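Long-range contacts in hypothetical protein Atu3615 (Agrobacterium tumefaciens str. C58, PDB 1ZNP), which is of unknown function but belongs to the cupin superfamily, whose small beta barrels serve both as enzymes and as non-catalytic binding proteins: residues 26-31 against 40-45; 63-68 against 101-106; 19-24 against 131-136. One frame throughout, in Å; residues are numbered along the deposited sequence.

Interaction 1 of 3, residues 26-31 against 40-45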
loop_
_atom_site.group_PDB
_atom_site.type_symbol
_atom_site.label_atom_id
_atom_site.label_comp_id
_atom_site.label_asym_id
_atom_site.label_seq_id
_atom_site.Cartn_x
_atom_site.Cartn_y
_atom_site.Cartn_z
ATOM N N HIS A 26 7.920 22.809 -7.407
ATOM C CA HIS A 26 8.015 24.186 -6.964
ATOM C C HIS A 26 7.664 24.187 -5.491
ATOM O O HIS A 26 6.633 23.648 -5.098
ATOM C CB HIS A 26 7.042 25.091 -7.734
ATOM C CG HIS A 26 6.926 26.468 -7.159
ATOM N ND1 HIS A 26 7.920 27.417 -7.287
ATOM C CD2 HIS A 26 5.959 27.038 -6.402
ATOM C CE1 HIS A 26 7.570 28.510 -6.632
ATOM N NE2 HIS A 26 6.384 28.306 -6.086
ATOM N N GLN A 27 8.525 24.772 -4.671
ATOM C CA GLN A 27 8.256 24.835 -3.241
ATOM C C GLN A 27 7.242 25.957 -3.067
ATOM O O GLN A 27 7.428 27.060 -3.576
ATOM C CB GLN A 27 9.535 25.132 -2.456
ATOM C CG GLN A 27 9.340 25.168 -0.947
ATOM C CD GLN A 27 10.643 25.377 -0.189
ATOM O OE1 GLN A 27 11.542 24.540 -0.227
ATOM N NE2 GLN A 27 10.749 26.507 0.498
ATOM N N THR A 28 6.161 25.666 -2.356
ATOM C CA THR A 28 5.105 26.641 -2.150
ATOM C C THR A 28 5.080 27.164 -0.734
ATOM O O THR A 28 4.371 28.113 -0.441
ATOM C CB THR A 28 3.743 26.022 -2.423
ATOM O OG1 THR A 28 3.554 24.909 -1.539
ATOM C CG2 THR A 28 3.653 25.527 -3.864
ATOM N N PHE A 29 5.850 26.550 0.152
ATOM C CA PHE A 29 5.826 26.996 1.525
ATOM C C PHE A 29 6.892 26.409 2.453
ATOM O O PHE A 29 7.290 25.246 2.334
ATOM C CB PHE A 29 4.429 26.699 2.086
ATOM C CG PHE A 29 4.266 26.993 3.551
ATOM C CD1 PHE A 29 4.171 28.296 4.004
ATOM C CD2 PHE A 29 4.183 25.950 4.476
ATOM C CE1 PHE A 29 3.998 28.565 5.355
ATOM C CE2 PHE A 29 4.008 26.203 5.839
ATOM C CZ PHE A 29 3.916 27.515 6.278
ATOM N N ARG A 30 7.364 27.253 3.359
ATOM C CA ARG A 30 8.298 26.859 4.403
ATOM C C ARG A 30 7.850 27.715 5.593
ATOM O O ARG A 30 7.833 28.949 5.525
ATOM C CB ARG A 30 9.771 27.143 4.054
ATOM C CG ARG A 30 10.704 26.659 5.192
ATOM C CD ARG A 30 12.202 26.837 4.950
ATOM N NE ARG A 30 12.671 26.058 3.815
ATOM C CZ ARG A 30 12.921 24.754 3.826
ATOM N NH1 ARG A 30 13.335 24.165 2.710
ATOM N NH2 ARG A 30 12.784 24.041 4.944
ATOM N N ASP A 31 7.453 27.042 6.665
ATOM C CA ASP A 31 6.979 27.709 7.866
ATOM C C ASP A 31 8.074 28.578 8.475
ATOM O O ASP A 31 9.212 28.147 8.592
ATOM C CB ASP A 31 6.522 26.648 8.870
ATOM C CG ASP A 31 5.580 27.198 9.914
ATOM O OD1 ASP A 31 4.740 26.415 10.403
ATOM O OD2 ASP A 31 5.681 28.402 10.252
ATOM N N SER A 40 7.400 22.842 8.919
ATOM C CA SER A 40 7.120 22.010 7.756
ATOM C C SER A 40 7.298 22.750 6.435
ATOM O O SER A 40 7.540 23.951 6.422
ATOM C CB SER A 40 5.691 21.480 7.824
ATOM O OG SER A 40 4.758 22.496 7.484
ATOM N N THR A 41 7.196 22.012 5.331
ATOM C CA THR A 41 7.276 22.592 3.989
ATOM C C THR A 41 6.227 21.893 3.129
ATOM O O THR A 41 5.738 20.807 3.483
ATOM C CB THR A 41 8.650 22.398 3.286
ATOM O OG1 THR A 41 8.892 21.006 3.084
ATOM C CG2 THR A 41 9.785 23.027 4.096
ATOM N N ALA A 42 5.878 22.530 2.015
ATOM C CA ALA A 42 4.902 21.995 1.083
ATOM C C ALA A 42 5.495 22.189 -0.306
ATOM O O ALA A 42 6.368 23.031 -0.497
ATOM C CB ALA A 42 3.561 22.735 1.212
ATOM N N ILE A 43 4.995 21.434 -1.278
ATOM C CA ILE A 43 5.528 21.487 -2.627
ATOM C C ILE A 43 4.505 21.011 -3.659
ATOM O O ILE A 43 3.617 20.241 -3.336
ATOM C CB ILE A 43 6.789 20.575 -2.684
ATOM C CG1 ILE A 43 8.046 21.429 -2.731
ATOM C CG2 ILE A 43 6.688 19.553 -3.801
ATOM C CD1 ILE A 43 8.722 21.583 -1.370
ATOM N N TYR A 44 4.623 21.503 -4.885
ATOM C CA TYR A 44 3.782 21.068 -5.995
ATOM C C TYR A 44 4.773 20.149 -6.715
ATOM O O TYR A 44 5.940 20.507 -6.863
ATOM C CB TYR A 44 3.392 22.240 -6.911
ATOM C CG TYR A 44 2.113 22.958 -6.529
ATOM C CD1 TYR A 44 1.989 24.335 -6.691
ATOM C CD2 TYR A 44 1.048 22.266 -5.961
ATOM C CE1 TYR A 44 0.839 25.012 -6.280
ATOM C CE2 TYR A 44 -0.100 22.923 -5.552
ATOM C CZ TYR A 44 -0.202 24.297 -5.709
ATOM O OH TYR A 44 -1.342 24.938 -5.287
ATOM N N TYR A 45 4.331 18.966 -7.132
ATOM C CA TYR A 45 5.214 18.022 -7.806
ATOM C C TYR A 45 4.470 17.332 -8.954
ATOM O O TYR A 45 3.294 16.987 -8.822
ATOM C CB TYR A 45 5.713 16.982 -6.794
ATOM C CG TYR A 45 6.743 16.016 -7.336
ATOM C CD1 TYR A 45 8.009 16.455 -7.724
ATOM C CD2 TYR A 45 6.465 14.655 -7.435
ATOM C CE1 TYR A 45 8.978 15.552 -8.195
ATOM C CE2 TYR A 45 7.418 13.752 -7.901
ATOM C CZ TYR A 45 8.669 14.206 -8.275
ATOM O OH TYR A 45 9.612 13.309 -8.712
HETATM O O HOH W 1 3.801 24.249 9.192
#
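Arg30 and Thr41 form a close-packed part of this antiparallel hairpin. Their side chains lie side by side; the arginine chain bends at chi3 (-63°), which sets NE, and Thr41 CG2 lies over one guanidinium face, toward its rim, 3.3 Å from Arg30 NH2. Next along the same face of the sheet, Ile43 CD1 packs on Gln27 CG at 3.7 Å. A beta bulge lies between these two pairs: Thr28 is the extra residue, and Gln27-Ile43 gives way to Phe29-Ala42. Two bonds on Ala42 hold the bulge, Thr28 N to Ala42 O (3.2 Å, the donor 46° above the carbonyl plane) and Ala42 N to Phe29 O (3.1 Å). On the Phe29-Ala42-Tyr44 face Thr28 also packs closely, its CG2 3.5 Å from Tyr44 CD1.

The hairpin end at Phe29, Asp31 and Ser40 is looser. The side chain of exposed Phe29 meets that of Ala42 CB to CB, at 4.2 Å, and beyond its ring edge a water joins Asp31 OD1 (2.7 Å) to Ser40 OG (2.6 Å). Arg30 also bonds to the carbonyls of Arg37 and Phe128, while strand 117-124 pairs with the far edge of strand 41-48 through Thr41, Ile43 and Tyr45.

Interaction 2 of 3, residues 63-68 against 101-106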
loop_
_atom_site.group_PDB
_atom_site.type_symbol
_atom_site.label_atom_id
_atom_site.label_comp_id
_atom_site.label_asym_id
_atom_site.label_seq_id
_atom_site.Cartn_x
_atom_site.Cartn_y
_atom_site.Cartn_z
ATOM N N GLU A 63 7.292 12.422 4.945
ATOM C CA GLU A 63 6.743 13.099 3.796
ATOM C C GLU A 63 5.375 12.514 3.459
ATOM O O GLU A 63 5.205 11.301 3.408
ATOM C CB GLU A 63 7.688 12.958 2.606
ATOM C CG GLU A 63 7.144 13.574 1.327
ATOM C CD GLU A 63 8.236 13.899 0.330
ATOM O OE1 GLU A 63 9.155 13.069 0.172
ATOM O OE2 GLU A 63 8.161 14.980 -0.297
ATOM N N VAL A 64 4.390 13.377 3.257
ATOM C CA VAL A 64 3.068 12.906 2.911
ATOM C C VAL A 64 2.719 13.344 1.491
ATOM O O VAL A 64 2.832 14.529 1.143
ATOM C CB VAL A 64 2.008 13.462 3.869
ATOM C CG1 VAL A 64 0.624 12.979 3.441
ATOM C CG2 VAL A 64 2.338 13.048 5.301
ATOM N N TRP A 65 2.295 12.380 0.679
ATOM C CA TRP A 65 1.915 12.649 -0.702
ATOM C C TRP A 65 0.417 12.912 -0.816
ATOM O O TRP A 65 -0.387 12.271 -0.141
ATOM C CB TRP A 65 2.310 11.468 -1.600
ATOM C CG TRP A 65 3.786 11.368 -1.892
ATOM C CD1 TRP A 65 4.798 11.217 -0.986
ATOM C CD2 TRP A 65 4.404 11.361 -3.187
ATOM N NE1 TRP A 65 6.005 11.113 -1.637
ATOM C CE2 TRP A 65 5.793 11.199 -2.987
ATOM C CE3 TRP A 65 3.916 11.474 -4.498
ATOM C CZ2 TRP A 65 6.699 11.147 -4.046
ATOM C CZ3 TRP A 65 4.819 11.423 -5.553
ATOM C CH2 TRP A 65 6.196 11.260 -5.318
ATOM N N HIS A 66 0.051 13.870 -1.664
ATOM C CA HIS A 66 -1.353 14.232 -1.862
ATOM C C HIS A 66 -1.667 14.297 -3.354
ATOM O O HIS A 66 -0.975 14.991 -4.112
ATOM C CB HIS A 66 -1.654 15.602 -1.230
ATOM C CG HIS A 66 -1.196 15.733 0.192
ATOM N ND1 HIS A 66 0.119 15.977 0.533
ATOM C CD2 HIS A 66 -1.876 15.660 1.359
ATOM C CE1 HIS A 66 0.227 16.053 1.846
ATOM N NE2 HIS A 66 -0.970 15.866 2.370
ATOM N N TYR A 67 -2.708 13.582 -3.773
ATOM C CA TYR A 67 -3.106 13.570 -5.170
ATOM C C TYR A 67 -3.951 14.796 -5.502
ATOM O O TYR A 67 -4.863 15.127 -4.748
ATOM C CB TYR A 67 -3.909 12.304 -5.480
ATOM C CG TYR A 67 -4.676 12.403 -6.774
ATOM C CD1 TYR A 67 -5.948 12.989 -6.815
ATOM C CD2 TYR A 67 -4.109 11.974 -7.972
ATOM C CE1 TYR A 67 -6.632 13.146 -8.023
ATOM C CE2 TYR A 67 -4.782 12.123 -9.181
ATOM C CZ TYR A 67 -6.041 12.713 -9.204
ATOM O OH TYR A 67 -6.672 12.893 -10.416
ATOM N N TYR A 68 -3.664 15.470 -6.619
ATOM C CA TYR A 68 -4.464 16.644 -6.976
ATOM C C TYR A 68 -5.178 16.493 -8.304
ATOM O O TYR A 68 -6.363 16.799 -8.416
ATOM C CB TYR A 68 -3.617 17.929 -7.038
ATOM C CG TYR A 68 -3.016 18.396 -5.719
ATOM C CD1 TYR A 68 -3.709 18.259 -4.514
ATOM C CD2 TYR A 68 -1.758 18.990 -5.682
ATOM C CE1 TYR A 68 -3.151 18.704 -3.301
ATOM C CE2 TYR A 68 -1.197 19.434 -4.487
ATOM C CZ TYR A 68 -1.887 19.288 -3.300
ATOM O OH TYR A 68 -1.301 19.695 -2.118
ATOM N N VAL A 101 -0.955 9.405 1.146
ATOM C CA VAL A 101 -0.115 8.302 1.609
ATOM C C VAL A 101 1.097 8.858 2.366
ATOM O O VAL A 101 1.752 9.816 1.928
ATOM C CB VAL A 101 0.335 7.394 0.440
ATOM C CG1 VAL A 101 0.749 8.233 -0.728
ATOM C CG2 VAL A 101 1.488 6.521 0.871
ATOM N N ILE A 102 1.368 8.233 3.509
ATOM C CA ILE A 102 2.431 8.638 4.405
ATOM C C ILE A 102 3.739 7.890 4.283
ATOM O O ILE A 102 3.843 6.755 4.726
ATOM C CB ILE A 102 1.995 8.494 5.874
ATOM C CG1 ILE A 102 0.803 9.401 6.153
ATOM C CG2 ILE A 102 3.145 8.819 6.795
ATOM C CD1 ILE A 102 -0.464 8.874 5.560
ATOM N N VAL A 103 4.751 8.535 3.714
ATOM C CA VAL A 103 6.039 7.891 3.614
ATOM C C VAL A 103 6.762 8.205 4.922
ATOM O O VAL A 103 7.087 9.360 5.202
ATOM C CB VAL A 103 6.870 8.437 2.432
ATOM C CG1 VAL A 103 8.177 7.647 2.311
ATOM C CG2 VAL A 103 6.059 8.359 1.140
ATOM N N PRO A 104 6.995 7.186 5.756
ATOM C CA PRO A 104 7.686 7.426 7.021
ATOM C C PRO A 104 9.104 7.958 6.787
ATOM O O PRO A 104 9.637 7.859 5.684
ATOM C CB PRO A 104 7.647 6.055 7.702
ATOM C CG PRO A 104 7.622 5.113 6.567
ATOM C CD PRO A 104 6.669 5.760 5.597
ATOM N N ALA A 105 9.697 8.528 7.830
ATOM C CA ALA A 105 11.034 9.105 7.756
ATOM C C ALA A 105 12.147 8.109 7.439
ATOM O O ALA A 105 12.139 6.970 7.900
ATOM C CB ALA A 105 11.351 9.843 9.049
ATOM N N ASN A 106 13.102 8.575 6.640
ATOM C CA ASN A 106 14.248 7.793 6.209
ATOM C C ASN A 106 13.881 6.530 5.443
ATOM O O ASN A 106 14.694 5.620 5.327
ATOM C CB ASN A 106 15.126 7.411 7.398
ATOM C CG ASN A 106 16.516 6.973 6.971
ATOM O OD1 ASN A 106 17.154 6.159 7.633
ATOM N ND2 ASN A 106 16.994 7.523 5.864
#
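Within the cupin beta barrel, strand 63-68 pairs antiparallel with the end of strand 97-103, and Glu63, Val64 and Trp65 face Val103, Ile102 and Val101 in turn. Two hydrogen-bonded pairs enclose a non-hydrogen-bonded one. In the first, Val103 N reaches Glu63 O at 2.8 Å and Glu63 N answers to Val103 O; in the second, Trp65 N reaches Val101 O at 2.9 Å and Val101 N returns to Trp65 O. The short axes lie 4.8 Å apart at closest approach, at 153° between their directions, as expected for twisted neighbours in a barrel wall.

The two faces of the sheet differ in burial. Val64 and Ile102 share the more exposed one, lying side by side with Val64 CG2 4.0 Å from Ile102 CG1. Glu63, Trp65, Val101 and Val103 are buried on the other face, where Leu75 and Leu89 also pack on Trp65. Gln109 binds two polar groups there: its OE1 accepts from the indole NE1 and its NE2 donates to Glu63 OE1, an exchange that fixes the sense of the amide. Trp65 CG stands anti to its own carbonyl carbon (chi1 -75°), and the indole runs alongside Val103. At the root of the side chain Val101 CG1 touches Trp65 CB at 3.7 Å; farther out, Val103 CG2 lies 3.8 Å from Trp65 CD1.

Interaction 3 of 3, residues 19-24 against 131-136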
loop_
_atom_site.group_PDB
_atom_site.type_symbol
_atom_site.label_atom_id
_atom_site.label_comp_id
_atom_site.label_asym_id
_atom_site.label_seq_id
_atom_site.Cartn_x
_atom_site.Cartn_y
_atom_site.Cartn_z
ATOM N N HIS A 19 13.027 18.613 -10.855
ATOM C CA HIS A 19 13.473 18.252 -9.522
ATOM C C HIS A 19 14.657 17.305 -9.629
ATOM O O HIS A 19 14.767 16.542 -10.581
ATOM C CB HIS A 19 12.318 17.603 -8.753
ATOM C CG HIS A 19 12.611 17.370 -7.307
ATOM N ND1 HIS A 19 13.424 16.346 -6.869
ATOM C CD2 HIS A 19 12.252 18.067 -6.203
ATOM C CE1 HIS A 19 13.556 16.427 -5.557
ATOM N NE2 HIS A 19 12.857 17.462 -5.128
ATOM N N PRO A 20 15.571 17.349 -8.653
ATOM C CA PRO A 20 16.729 16.452 -8.722
ATOM C C PRO A 20 16.401 14.969 -8.851
ATOM O O PRO A 20 17.195 14.212 -9.397
ATOM C CB PRO A 20 17.482 16.769 -7.433
ATOM C CG PRO A 20 17.184 18.219 -7.234
ATOM C CD PRO A 20 15.711 18.299 -7.533
ATOM N N GLU A 21 15.237 14.552 -8.361
ATOM C CA GLU A 21 14.860 13.137 -8.410
ATOM C C GLU A 21 14.099 12.769 -9.668
ATOM O O GLU A 21 13.743 11.603 -9.871
ATOM C CB GLU A 21 13.998 12.772 -7.188
ATOM C CG GLU A 21 12.597 13.381 -7.206
ATOM C CD GLU A 21 11.894 13.296 -5.862
ATOM O OE1 GLU A 21 12.486 13.747 -4.859
ATOM O OE2 GLU A 21 10.751 12.789 -5.806
ATOM N N GLY A 22 13.850 13.761 -10.513
ATOM C CA GLY A 22 13.088 13.517 -11.725
ATOM C C GLY A 22 11.776 14.259 -11.545
ATOM O O GLY A 22 11.360 14.487 -10.415
ATOM N N GLY A 23 11.129 14.642 -12.642
ATOM C CA GLY A 23 9.880 15.373 -12.542
ATOM C C GLY A 23 10.110 16.871 -12.408
ATOM O O GLY A 23 11.239 17.349 -12.510
ATOM N N PHE A 24 9.033 17.610 -12.172
ATOM C CA PHE A 24 9.108 19.052 -12.015
ATOM C C PHE A 24 8.461 19.433 -10.690
ATOM O O PHE A 24 7.535 18.762 -10.232
ATOM C CB PHE A 24 8.398 19.746 -13.187
ATOM C CG PHE A 24 8.895 19.304 -14.526
ATOM C CD1 PHE A 24 8.510 18.075 -15.050
ATOM C CD2 PHE A 24 9.806 20.081 -15.230
ATOM C CE1 PHE A 24 9.028 17.623 -16.259
ATOM C CE2 PHE A 24 10.337 19.642 -16.439
ATOM C CZ PHE A 24 9.948 18.409 -16.959
ATOM N N SER A 131 19.935 18.969 2.560
ATOM C CA SER A 131 21.002 18.433 3.406
ATOM C C SER A 131 20.498 17.144 4.070
ATOM O O SER A 131 21.238 16.460 4.781
ATOM C CB SER A 131 21.415 19.444 4.474
ATOM O OG SER A 131 20.352 20.319 4.794
ATOM N N SER A 132 19.231 16.824 3.830
ATOM C CA SER A 132 18.616 15.616 4.378
ATOM C C SER A 132 17.960 14.836 3.239
ATOM O O SER A 132 16.950 14.149 3.420
ATOM C CB SER A 132 17.568 15.991 5.422
ATOM O OG SER A 132 18.185 16.664 6.502
ATOM N N PHE A 133 18.557 14.963 2.061
ATOM C CA PHE A 133 18.079 14.325 0.852
ATOM C C PHE A 133 19.173 13.404 0.337
ATOM O O PHE A 133 20.333 13.799 0.244
ATOM C CB PHE A 133 17.788 15.396 -0.187
ATOM C CG PHE A 133 17.188 14.872 -1.449
ATOM C CD1 PHE A 133 15.821 14.599 -1.522
ATOM C CD2 PHE A 133 17.983 14.651 -2.573
ATOM C CE1 PHE A 133 15.245 14.112 -2.691
ATOM C CE2 PHE A 133 17.422 14.159 -3.754
ATOM C CZ PHE A 133 16.042 13.888 -3.813
ATOM N N VAL A 134 18.805 12.171 0.013
ATOM C CA VAL A 134 19.765 11.208 -0.503
ATOM C C VAL A 134 19.106 10.316 -1.532
ATOM O O VAL A 134 17.994 9.822 -1.324
ATOM C CB VAL A 134 20.316 10.295 0.592
ATOM C CG1 VAL A 134 21.370 9.374 -0.007
ATOM C CG2 VAL A 134 20.886 11.114 1.722
HETATM N N MSE A 135 19.800 10.097 -2.639
HETATM C CA MSE A 135 19.277 9.248 -3.695
HETATM C C MSE A 135 20.072 7.969 -3.788
HETATM O O MSE A 135 21.206 7.894 -3.308
HETATM C CB MSE A 135 19.340 9.973 -5.031
HETATM C CG MSE A 135 18.424 11.156 -5.095
HETATM SE SE MSE A 135 18.614 12.068 -6.750
HETATM C CE MSE A 135 17.699 10.781 -7.888
ATOM N N ALA A 136 19.467 6.959 -4.399
ATOM C CA ALA A 136 20.147 5.687 -4.587
ATOM C C ALA A 136 20.912 5.797 -5.895
ATOM O O ALA A 136 20.600 6.641 -6.731
ATOM C CB ALA A 136 19.136 4.558 -4.663
#
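A type I beta turn from His19 to Gly22, closed by Gly22 N to His19 O at 2.9 Å, presents His19, Pro20 and Glu21 to Phe133 and Met135 of strand 133-135, the nearest CA atoms (Glu21 and Met135) being 7.5 Å apart. Contact is made by the strand's side chains, on side chains and backbone of the turn, without backbone pairing. Glu21 N donates to His19 ND1 (3.0 Å) in a nearly straight bond close to the imidazole plane, which fixes the ring's rotation. His19 CE1 is directed at Phe133 in an offset edge-to-face pair, with planes at 63° and CE1 4.0 Å from Phe133 CZ.

Glu21 OE1 approaches the rim of the same phenyl ring near its plane, 3.5 Å from Phe133 CE1. The carboxylate and ring planes are 16° apart, an approach consistent with attraction between the anion and the weakly positive ring hydrogens. Met135, a selenomethionine, bends at chi3 (74°), putting CE 3.7 Å from Glu21 CA, while SE faces Pro20 O at 3.7 Å.

Glu21 OE2 bonds to Ser53 OG, and His19 makes a further edge-to-face pair with Tyr25. On the strand side, Phe133 also meets the ring of His56, in strand 56-58, the antiparallel partner of 133-135.

In the fold
All three contacts lie within the cupin fold. Interactions 1 and 2, with centres 13 Å apart, belong to the same large mixed sheet, where strand 117-124 lies between 41-48 and 63-68. They follow one another along the chain and touch directly, Tyr45 CE2 lying 3.8 Å from Trp65 CH2. Interaction 3 joins segments whose nearest ends are 107 residues apart, so both others are nested within its loop; its centre is 15 Å from each. It reaches interaction 1 through the Tyr45 hydroxyl at Gly22 O, but stays about 5 Å from interaction 2 at the nearest atoms. Thus two sheet pairings form part of the barrel wall, and a turn near the chain start meets a late strand.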